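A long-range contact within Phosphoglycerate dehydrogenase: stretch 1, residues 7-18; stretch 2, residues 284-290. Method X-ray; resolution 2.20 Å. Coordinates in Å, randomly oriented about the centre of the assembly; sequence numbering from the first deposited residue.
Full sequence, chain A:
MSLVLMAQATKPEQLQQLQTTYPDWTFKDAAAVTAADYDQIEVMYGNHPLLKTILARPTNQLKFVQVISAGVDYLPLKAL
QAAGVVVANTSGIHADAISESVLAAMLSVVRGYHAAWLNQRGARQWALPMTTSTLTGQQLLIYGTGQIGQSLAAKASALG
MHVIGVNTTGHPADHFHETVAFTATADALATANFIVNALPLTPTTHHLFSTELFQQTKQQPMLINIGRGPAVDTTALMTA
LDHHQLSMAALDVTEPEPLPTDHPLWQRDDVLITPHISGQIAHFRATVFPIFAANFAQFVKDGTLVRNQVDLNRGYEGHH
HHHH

Stretch 1 7-18: AQATKPEQLQQL
Stretch 2 284-290: FRATVFP

Two segments meet here side by side; no two touching residues are closer than 271 positions in sequence. Residues 8-11 run extended, with phi/psi near -74/132, -64/153, -134/150 and -52/143, and the chain then turns into a helix that begins at Pro12 and continues beyond Leu18. Lys11 is the N-cap residue, and proline suits the first turn because its nitrogen, which lacks a hydrogen, is not asked to donate there. The second stretch is helical and also continues, kinked at Pro290, whose nitrogen has no bond to the preceding turn. The two helix axes run in nearly the same direction, 17° apart, with a closest approach of 11.7 Å. The register is set by Thr10 opposite Arg285, CA to CA 6.9 Å, and Gln14 opposite Phe289, CA to CA 7.7 Å. Together the stretches bury 449 Å², most of it through Phe289, Arg285 and Gln14.

Phe289 covers the most surface. Its CA-to-CB bond points toward the first stretch, and with chi1 t (-178°) and chi2 74° the flat ring is presented to the helix. Gln14 lies over one face: its CB sits 3.6 Å from the centroid of the Phe289 ring, 10° off the ring normal, a CH-pi contact in which an aliphatic carbon packs against the aromatic electrons. One helical turn later, Leu18 (chi1 m, chi2 t) meets the ring edge, its CG 3.8 Å from Phe289 CZ. Leu18 and Phe289 are both buried, and a branched aliphatic side chain against an aromatic rim is apt for such a place. Gln17 OE1 also lies near the ring plane, 3.8 Å from Phe289 CE2.

Gln14 does more than cover the ring. Its CA-to-CB bond points toward the second stretch, and chi1 m (-66°), chi2 t (177°) and chi3 -32° carry the amide past the phenyl group to the backbone. There Gln14 NE2 donates to the carbonyl O of Arg285 at 3.3 Å, with an almost straight N-H...O angle of 175°; the same NE2 is 3.2 Å from Phe289 CB. The other end of the amide is used within its own stretch, where OE1 of Gln14 accepts from the backbone N of Lys11 at 3.2 Å. Glutamine thus suits the site twice over: its methylene groups pack on the aromatic face, and its amide both donates and accepts, tying the start of one helix to the other.

Arg285 extends the contact to the loop. Its CA-to-CB bond points sideways, but chi1 m (-80°), chi2 -147°, chi3 t (-158°) and chi4 166° bring the chain's end nearer. Arginine suits this exposed site because its long, flexible side chain can span from helix to loop. The methyl of Ala9 lies over one face of the guanidinium, its CB 3.7 Å from Arg285 NH2, and a small side chain packs well on that flat surface. Farther along the loop, NH1 of Arg285 passes 3.9 Å from Thr10 C and 4.0 Å from Lys11 N.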

# COMPACT_ATOMS: atom_id res chain seq x y z
N ALA A 7 11.84 -29.39 -4.74
CA ALA A 7 11.02 -30.42 -4.12
C ALA A 7 9.49 -30.14 -4.26
O ALA A 7 8.72 -31.06 -4.56
CB ALA A 7 11.44 -30.63 -2.70
N GLN A 8 9.05 -28.89 -4.11
CA GLN A 8 7.66 -28.52 -4.45
C GLN A 8 7.47 -28.48 -5.97
O GLN A 8 8.29 -27.89 -6.67
CB GLN A 8 7.33 -27.17 -3.85
CG GLN A 8 6.00 -26.55 -4.28
CD GLN A 8 4.80 -27.45 -3.97
OE1 GLN A 8 3.88 -27.60 -4.80
NE2 GLN A 8 4.81 -28.04 -2.77
N ALA A 9 6.42 -29.11 -6.50
CA ALA A 9 6.07 -29.01 -7.93
C ALA A 9 5.68 -27.58 -8.38
O ALA A 9 5.20 -26.77 -7.59
CB ALA A 9 4.94 -29.99 -8.25
N THR A 10 5.88 -27.26 -9.65
CA THR A 10 5.50 -25.92 -10.15
C THR A 10 4.75 -26.06 -11.46
O THR A 10 5.00 -26.97 -12.21
CB THR A 10 6.74 -24.98 -10.42
OG1 THR A 10 7.57 -25.55 -11.43
CG2 THR A 10 7.57 -24.75 -9.18
N LYS A 11 3.84 -25.14 -11.74
CA LYS A 11 3.30 -25.04 -13.08
C LYS A 11 4.46 -24.96 -14.10
O LYS A 11 5.51 -24.35 -13.83
CB LYS A 11 2.37 -23.82 -13.19
N PRO A 12 4.31 -25.60 -15.27
CA PRO A 12 5.41 -25.44 -16.25
C PRO A 12 5.88 -23.98 -16.44
O PRO A 12 7.05 -23.75 -16.71
CB PRO A 12 4.81 -25.97 -17.57
CG PRO A 12 3.27 -26.23 -17.27
CD PRO A 12 3.24 -26.48 -15.77
N GLU A 13 4.97 -23.02 -16.29
CA GLU A 13 5.25 -21.61 -16.57
C GLU A 13 6.07 -20.92 -15.50
O GLU A 13 6.84 -20.03 -15.81
CB GLU A 13 3.96 -20.82 -16.79
CG GLU A 13 3.05 -21.38 -17.89
CD GLU A 13 1.94 -22.34 -17.38
OE1 GLU A 13 1.36 -23.10 -18.22
OE2 GLU A 13 1.66 -22.32 -16.15
N GLN A 14 5.87 -21.33 -14.25
CA GLN A 14 6.64 -20.84 -13.11
C GLN A 14 8.10 -21.26 -13.29
O GLN A 14 9.01 -20.45 -13.16
CB GLN A 14 6.03 -21.38 -11.81
CG GLN A 14 4.64 -20.84 -11.53
CD GLN A 14 3.95 -21.41 -10.26
OE1 GLN A 14 4.15 -22.57 -9.86
NE2 GLN A 14 3.11 -20.58 -9.64
N LEU A 15 8.31 -22.54 -13.60
CA LEU A 15 9.64 -23.10 -13.92
C LEU A 15 10.32 -22.35 -15.08
O LEU A 15 11.49 -21.99 -14.97
CB LEU A 15 9.55 -24.63 -14.19
CG LEU A 15 10.84 -25.39 -14.46
CD1 LEU A 15 11.70 -25.48 -13.21
CD2 LEU A 15 10.56 -26.79 -15.01
N GLN A 16 9.59 -22.09 -16.16
CA GLN A 16 10.14 -21.30 -17.26
C GLN A 16 10.65 -19.92 -16.85
O GLN A 16 11.79 -19.55 -17.16
CB GLN A 16 9.13 -21.15 -18.40
CG GLN A 16 9.22 -22.23 -19.48
CD GLN A 16 10.63 -22.36 -20.08
OE1 GLN A 16 10.89 -23.25 -20.89
NE2 GLN A 16 11.55 -21.47 -19.67
N GLN A 17 9.80 -19.15 -16.18
CA GLN A 17 10.20 -17.85 -15.63
C GLN A 17 11.55 -17.96 -14.97
O GLN A 17 12.41 -17.13 -15.23
CB GLN A 17 9.23 -17.39 -14.53
CG GLN A 17 8.02 -16.60 -15.00
CD GLN A 17 6.82 -16.72 -14.01
OE1 GLN A 17 6.95 -16.44 -12.81
NE2 GLN A 17 5.66 -17.12 -14.53
N LEU A 18 11.70 -18.94 -14.08
CA LEU A 18 12.90 -19.12 -13.27
C LEU A 18 14.11 -19.40 -14.15
O LEU A 18 15.16 -18.81 -13.99
CB LEU A 18 12.73 -20.28 -12.30
CG LEU A 18 11.96 -20.04 -11.01
CD1 LEU A 18 11.95 -21.29 -10.18
CD2 LEU A 18 12.61 -18.92 -10.23
N PHE A 284 -3.14 -23.01 -3.78
CA PHE A 284 -1.79 -22.95 -3.23
C PHE A 284 -0.69 -22.80 -4.29
O PHE A 284 0.13 -21.91 -4.21
CB PHE A 284 -1.49 -24.12 -2.28
CG PHE A 284 -1.85 -25.46 -2.83
CD1 PHE A 284 -0.87 -26.31 -3.33
CD2 PHE A 284 -3.18 -25.88 -2.84
CE1 PHE A 284 -1.22 -27.57 -3.84
CE2 PHE A 284 -3.54 -27.13 -3.34
CZ PHE A 284 -2.57 -27.97 -3.85
N ARG A 285 -0.66 -23.65 -5.30
CA ARG A 285 0.38 -23.47 -6.29
C ARG A 285 0.52 -21.97 -6.68
O ARG A 285 1.63 -21.48 -6.85
CB ARG A 285 0.18 -24.40 -7.50
CG ARG A 285 0.69 -25.83 -7.23
CD ARG A 285 1.23 -26.46 -8.51
NE ARG A 285 1.23 -27.92 -8.44
CZ ARG A 285 1.39 -28.74 -9.49
NH1 ARG A 285 1.58 -28.27 -10.72
NH2 ARG A 285 1.38 -30.07 -9.29
N ALA A 286 -0.58 -21.24 -6.74
CA ALA A 286 -0.51 -19.86 -7.20
C ALA A 286 -0.12 -18.82 -6.15
O ALA A 286 0.08 -17.65 -6.49
CB ALA A 286 -1.85 -19.44 -7.84
N THR A 287 -0.08 -19.19 -4.88
CA THR A 287 0.10 -18.17 -3.85
C THR A 287 1.44 -18.40 -3.21
O THR A 287 2.12 -17.48 -2.75
CB THR A 287 -0.99 -18.27 -2.73
OG1 THR A 287 -1.08 -19.61 -2.23
CG2 THR A 287 -2.34 -17.78 -3.22
N VAL A 288 1.81 -19.66 -3.16
CA VAL A 288 3.05 -20.03 -2.55
C VAL A 288 4.27 -19.69 -3.46
O VAL A 288 5.32 -19.28 -2.96
CB VAL A 288 3.00 -21.50 -2.25
CG1 VAL A 288 4.39 -21.99 -1.91
CG2 VAL A 288 2.00 -21.75 -1.10
N PHE A 289 4.13 -19.85 -4.77
CA PHE A 289 5.28 -19.64 -5.67
C PHE A 289 5.84 -18.21 -5.66
O PHE A 289 7.06 -18.05 -5.58
CB PHE A 289 4.98 -20.07 -7.11
CG PHE A 289 6.18 -19.89 -8.03
CD1 PHE A 289 7.27 -20.77 -7.95
CD2 PHE A 289 6.24 -18.83 -8.93
CE1 PHE A 289 8.42 -20.61 -8.79
CE2 PHE A 289 7.40 -18.65 -9.78
CZ PHE A 289 8.48 -19.53 -9.70
N PRO A 290 4.98 -17.16 -5.72
CA PRO A 290 5.50 -15.78 -5.64
C PRO A 290 6.31 -15.52 -4.35
O PRO A 290 7.23 -14.67 -4.37
CB PRO A 290 4.24 -14.93 -5.61
CG PRO A 290 3.20 -15.74 -6.32
CD PRO A 290 3.52 -17.19 -5.95